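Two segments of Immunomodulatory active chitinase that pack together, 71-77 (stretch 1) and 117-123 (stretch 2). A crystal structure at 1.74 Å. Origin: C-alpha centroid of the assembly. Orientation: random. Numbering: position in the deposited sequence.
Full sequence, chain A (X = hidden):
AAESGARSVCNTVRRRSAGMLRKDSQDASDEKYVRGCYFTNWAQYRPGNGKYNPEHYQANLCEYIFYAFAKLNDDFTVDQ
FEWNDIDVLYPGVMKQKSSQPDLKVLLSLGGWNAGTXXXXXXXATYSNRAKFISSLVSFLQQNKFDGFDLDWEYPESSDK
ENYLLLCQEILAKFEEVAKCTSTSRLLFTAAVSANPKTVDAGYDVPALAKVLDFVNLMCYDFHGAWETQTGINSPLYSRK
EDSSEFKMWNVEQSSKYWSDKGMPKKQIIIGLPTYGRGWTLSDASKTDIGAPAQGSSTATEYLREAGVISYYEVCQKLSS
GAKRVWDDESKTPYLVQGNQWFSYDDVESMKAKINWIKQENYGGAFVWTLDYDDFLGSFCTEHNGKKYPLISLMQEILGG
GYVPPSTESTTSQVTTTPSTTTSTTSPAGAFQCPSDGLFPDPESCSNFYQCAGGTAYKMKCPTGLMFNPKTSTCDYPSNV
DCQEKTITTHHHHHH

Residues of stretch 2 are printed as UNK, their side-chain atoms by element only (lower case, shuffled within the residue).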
ATOM      1  N   LYS A  71      15.027  12.086 -10.745  1.00 36.16           N
ATOM      2  CA  LYS A  71      16.162  12.544 -11.534  1.00 35.33           C
ATOM      3  C   LYS A  71      15.941  12.178 -12.996  1.00 36.80           C
ATOM      4  O   LYS A  71      15.613  11.026 -13.300  1.00 36.71           O
ATOM      5  CB  LYS A  71      17.458  11.909 -11.011  1.00 37.25           C
ATOM      6  CG  LYS A  71      18.638  11.961 -11.947  1.00 51.17           C
ATOM      7  CD  LYS A  71      19.332  13.300 -11.894  1.00 62.44           C
ATOM      8  CE  LYS A  71      20.788  13.168 -12.298  1.00 73.65           C
ATOM      9  NZ  LYS A  71      21.482  14.484 -12.264  1.00 76.74           N
ATOM     10  N   LEU A  72      16.134  13.153 -13.895  1.00 33.87           N
ATOM     11  CA  LEU A  72      16.164  12.909 -15.343  1.00 37.08           C
ATOM     12  C   LEU A  72      17.617  12.848 -15.794  1.00 41.22           C
ATOM     13  O   LEU A  72      18.309  13.872 -15.823  1.00 44.90           O
ATOM     14  CB  LEU A  72      15.408  13.995 -16.111  1.00 38.95           C
ATOM     15  CG  LEU A  72      15.386  13.864 -17.641  1.00 39.65           C
ATOM     16  CD1 LEU A  72      14.704  12.563 -18.046  1.00 38.42           C
ATOM     17  CD2 LEU A  72      14.681  15.051 -18.283  1.00 42.02           C
ATOM     18  N   ASN A  73      18.074  11.651 -16.154  1.00 39.53           N
ATOM     19  CA  ASN A  73      19.445  11.437 -16.573  1.00 46.21           C
ATOM     20  C   ASN A  73      19.692  12.046 -17.953  1.00 48.44           C
ATOM     21  O   ASN A  73      18.765  12.392 -18.691  1.00 44.92           O
ATOM     22  CB  ASN A  73      19.767   9.944 -16.606  1.00 49.47           C
ATOM     23  CG  ASN A  73      19.834   9.337 -15.228  1.00 53.01           C
ATOM     24  OD1 ASN A  73      20.421   9.915 -14.308  1.00 54.43           O
ATOM     25  ND2 ASN A  73      19.243   8.159 -15.075  1.00 50.58           N
ATOM     26  N   ASP A  74      20.978  12.171 -18.296  1.00 46.15           N
ATOM     27  CA  ASP A  74      21.355  12.752 -19.580  1.00 49.89           C
ATOM     28  C   ASP A  74      20.803  11.956 -20.752  1.00 52.87           C
ATOM     29  O   ASP A  74      20.516  12.531 -21.809  1.00 55.31           O
ATOM     30  CB  ASP A  74      22.876  12.848 -19.684  1.00 55.82           C
ATOM     31  CG  ASP A  74      23.457  13.839 -18.705  1.00 58.06           C
ATOM     32  OD1 ASP A  74      22.671  14.566 -18.066  1.00 56.89           O
ATOM     33  OD2 ASP A  74      24.693  13.889 -18.565  1.00 65.48           O
ATOM     34  N   ASP A  75      20.653  10.641 -20.597  1.00 51.64           N
ATOM     35  CA  ASP A  75      20.162   9.799 -21.678  1.00 51.01           C
ATOM     36  C   ASP A  75      18.643   9.724 -21.720  1.00 48.91           C
ATOM     37  O   ASP A  75      18.100   8.925 -22.494  1.00 47.42           O
ATOM     38  CB  ASP A  75      20.761   8.390 -21.581  1.00 55.24           C
ATOM     39  CG  ASP A  75      20.319   7.632 -20.335  1.00 50.66           C
ATOM     40  OD1 ASP A  75      19.509   8.156 -19.540  1.00 46.80           O
ATOM     41  OD2 ASP A  75      20.797   6.493 -20.155  1.00 53.26           O
ATOM     42  N   PHE A  76      17.964  10.514 -20.886  1.00 42.67           N
ATOM     43  CA  PHE A  76      16.506  10.703 -20.826  1.00 42.35           C
ATOM     44  C   PHE A  76      15.804   9.614 -20.021  1.00 42.70           C
ATOM     45  O   PHE A  76      14.561   9.557 -20.041  1.00 43.37           O
ATOM     46  CB  PHE A  76      15.865  10.790 -22.221  1.00 39.65           C
ATOM     47  CG  PHE A  76      16.589  11.722 -23.164  1.00 44.00           C
ATOM     48  CD1 PHE A  76      17.024  12.970 -22.725  1.00 46.87           C
ATOM     49  CD2 PHE A  76      16.833  11.353 -24.477  1.00 50.26           C
ATOM     50  CE1 PHE A  76      17.690  13.828 -23.583  1.00 41.12           C
ATOM     51  CE2 PHE A  76      17.499  12.213 -25.338  1.00 48.45           C
ATOM     52  CZ  PHE A  76      17.929  13.450 -24.884  1.00 41.88           C
ATOM     53  N   THR A  77      16.533   8.750 -19.319  1.00 44.89           N
ATOM     54  CA  THR A  77      15.894   7.786 -18.434  1.00 46.34           C
ATOM     55  C   THR A  77      15.672   8.395 -17.045  1.00 44.23           C
ATOM     56  O   THR A  77      16.289   9.395 -16.671  1.00 39.46           O
ATOM     57  CB  THR A  77      16.729   6.508 -18.329  1.00 44.43           C
ATOM     58  OG1 THR A  77      18.014   6.820 -17.784  1.00 42.94           O
ATOM     59  CG2 THR A  77      16.902   5.849 -19.707  1.00 49.15           C
ATOM     60  N   UNK A 117      18.076  22.261 -19.615  1.00 41.88           N
ATOM     61  CA  UNK A 117      18.894  21.759 -20.722  1.00 44.25           C
ATOM     62  C   UNK A 117      18.465  20.359 -21.154  1.00 46.08           C
ATOM     63  O   UNK A 117      18.267  20.095 -22.351  1.00 45.18           O
ATOM     64  c   UNK A 117      20.372  21.763 -20.335  1.00 45.17           C
ATOM     65  N   UNK A 118      18.333  19.442 -20.195  1.00 39.65           N
ATOM     66  CA  UNK A 118      17.955  18.076 -20.545  1.00 48.84           C
ATOM     67  C   UNK A 118      16.500  18.000 -20.996  1.00 44.02           C
ATOM     68  O   UNK A 118      16.190  17.300 -21.967  1.00 41.43           O
ATOM     69  o   UNK A 118      19.544  17.312 -18.899  1.00 47.69           O
ATOM     70  c   UNK A 118      18.202  17.134 -19.368  1.00 50.30           C
ATOM     71  c   UNK A 118      18.010  15.670 -19.800  1.00 45.57           C
ATOM     72  N   UNK A 119      15.596  18.707 -20.304  1.00 41.82           N
ATOM     73  CA  UNK A 119      14.199  18.746 -20.741  1.00 38.10           C
ATOM     74  C   UNK A 119      14.103  19.149 -22.209  1.00 38.09           C
ATOM     75  O   UNK A 119      13.394  18.513 -22.997  1.00 37.89           O
ATOM     76  c   UNK A 119      12.402  19.255 -16.247  1.00 36.05           C
ATOM     77  c   UNK A 119      12.117  17.922 -18.663  1.00 32.88           C
ATOM     78  c   UNK A 119      11.713  18.051 -16.291  1.00 34.26           C
ATOM     79  c   UNK A 119      13.390  19.722 -19.889  1.00 33.51           C
ATOM     80  c   UNK A 119      12.810  19.123 -18.631  1.00 36.28           C
ATOM     81  c   UNK A 119      11.572  17.385 -17.504  1.00 35.60           C
ATOM     82  c   UNK A 119      12.945  19.783 -17.419  1.00 38.62           C
ATOM     83  N   UNK A 120      14.827  20.212 -22.584  1.00 36.12           N
ATOM     84  CA  UNK A 120      14.777  20.741 -23.946  1.00 40.70           C
ATOM     85  C   UNK A 120      15.178  19.689 -24.968  1.00 44.16           C
ATOM     86  O   UNK A 120      14.544  19.560 -26.022  1.00 47.69           O
ATOM     87  c   UNK A 120      15.701  21.961 -24.062  1.00 42.48           C
ATOM     88  c   UNK A 120      16.148  24.388 -23.639  1.00 46.66           C
ATOM     89  c   UNK A 120      15.139  23.244 -23.487  1.00 40.95           C
ATOM     90  n   UNK A 120      14.626  26.254 -24.353  1.00 56.01           N
ATOM     91  c   UNK A 120      15.519  25.730 -23.278  1.00 50.16           C
ATOM     92  N   UNK A 121      16.254  18.950 -24.689  1.00 45.20           N
ATOM     93  CA  UNK A 121      16.694  17.899 -25.597  1.00 48.93           C
ATOM     94  C   UNK A 121      15.707  16.735 -25.609  1.00 48.09           C
ATOM     95  O   UNK A 121      15.352  16.221 -26.679  1.00 44.41           O
ATOM     96  c   UNK A 121      21.621  18.899 -24.934  1.00 63.75           C
ATOM     97  c   UNK A 121      18.090  17.410 -25.206  1.00 49.47           C
ATOM     98  c   UNK A 121      19.200  18.446 -25.365  1.00 50.16           C
ATOM     99  c   UNK A 121      20.562  17.825 -25.116  1.00 52.09           C
ATOM    100  n   UNK A 121      23.004  18.366 -25.109  1.00 69.41           N
ATOM    101  N   UNK A 122      15.255  16.313 -24.426  1.00 39.57           N
ATOM    102  CA  UNK A 122      14.362  15.159 -24.326  1.00 38.94           C
ATOM    103  C   UNK A 122      13.069  15.378 -25.107  1.00 39.47           C
ATOM    104  O   UNK A 122      12.561  14.459 -25.756  1.00 44.24           O
ATOM    105  c   UNK A 122      13.112  13.690 -22.633  1.00 34.19           C
ATOM    106  c   UNK A 122      11.254  14.774 -20.913  1.00 32.59           C
ATOM    107  c   UNK A 122      14.050  14.871 -22.855  1.00 36.55           C
ATOM    108  s   UNK A 122      11.383  14.176 -22.618  1.00 39.98           S
ATOM    109  N   UNK A 123      12.506  16.581 -25.035  1.00 41.68           N
ATOM    110  CA  UNK A 123      11.230  16.854 -25.679  1.00 38.11           C
ATOM    111  C   UNK A 123      11.358  17.104 -27.178  1.00 40.78           C
ATOM    112  O   UNK A 123      10.330  17.195 -27.858  1.00 40.92           O
ATOM    113  c   UNK A 123      10.562  18.059 -25.010  1.00 37.22           C
TER

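Position 117 carries a single side-chain carbon, bonded to CA and extended no further. It lies out of reach of stretch 1: CB of position 117 comes no nearer than 7.9 Å to Asp74 OD1. One carbon and nothing beyond defines alanine, Ala117.

Position 118 has three side-chain atoms: a carbon that branches at once into one oxygen and one carbon. Its CA-to-CB bond points toward stretch 1, and the branch carbon of 118 meets three residues there: Leu72 CD2 at 3.7 Å, Asn73 O at 3.5 Å, and Phe76 CD1 at 4.1 Å, the last approach lying at the ring edge, near its plane. The oxygen is less engaged, for the side-chain oxygen of 118 stays 4.2 Å from Asp74 OD1, too far for a hydrogen bond. This beta-branched pattern with a single oxygen is threonine, Thr118, the contacting carbon being CG2.

Position 119 shows seven carbons, one of them leading to a six-membered ring. Its CA-to-CB bond points away from stretch 1, but the end of the side chain comes nearer, and a ring carbon of 119 reaches 3.9 Å from Leu72 CD2, an oblique approach to the ring. With no oxygen on the ring, the residue is phenylalanine, Phe119, and the contacting atom is CD1.

Position 120 contains four carbons in a row ending in nitrogen, and it makes no contact with stretch 1. This is the signature of lysine, Lys120, whose NZ is hydrogen-bonded elsewhere in the structure.

Position 121 repeats the pattern of four carbons and a terminal nitrogen. Here CA-to-CB points toward stretch 1 and CB of 121 lies 4.0 Å from Phe76 CE1. The end of the chain leads away, with chi2 to chi4 all t, so the aliphatic base makes the closest approach while the terminal nitrogen extends past the contact. It too is lysine, Lys121.

Position 122 has four side-chain atoms in an unbranched chain: two carbons, then sulfur, then one carbon. CB of 122 approaches Phe76 CD1 at 3.5 Å, and the carbon beyond the sulfur of 122 lies 4.3 Å from Leu72 CD2. That thioether is methionine, Met122, its last carbon being CE.

Position 123 again shows one side-chain carbon; its CA-to-CB bond points away from stretch 1, and no contact is made. It is alanine, Ala123.

The contact works by apolar packing, burying 329 Å² over both sides without a hydrogen bond across it. Thr118 and Met122 are four residues apart, one helical step linked by Met122 N to Thr118 O at 2.8 Å, so both point toward stretch 1. On stretch 1, Leu72 ends the strand just before the type I turn, and Phe76 closes that turn as its fourth residue, with Phe76 N donating to Asn73 O at 3.0 Å. The Phe76 ring supplies a clear directional element: Met122 CA sits 3.9 Å from the centroid of the Phe76 ring, 20° off its normal, in a CH-pi contact over one face. Asp75 turns away from the helix and instead braces its own loop, with Asp75 OD1 accepting from Thr77 N at 3.0 Å and from Thr77 OG1 at 2.7 Å.

Stretch 2 117-123: ATFKKMA
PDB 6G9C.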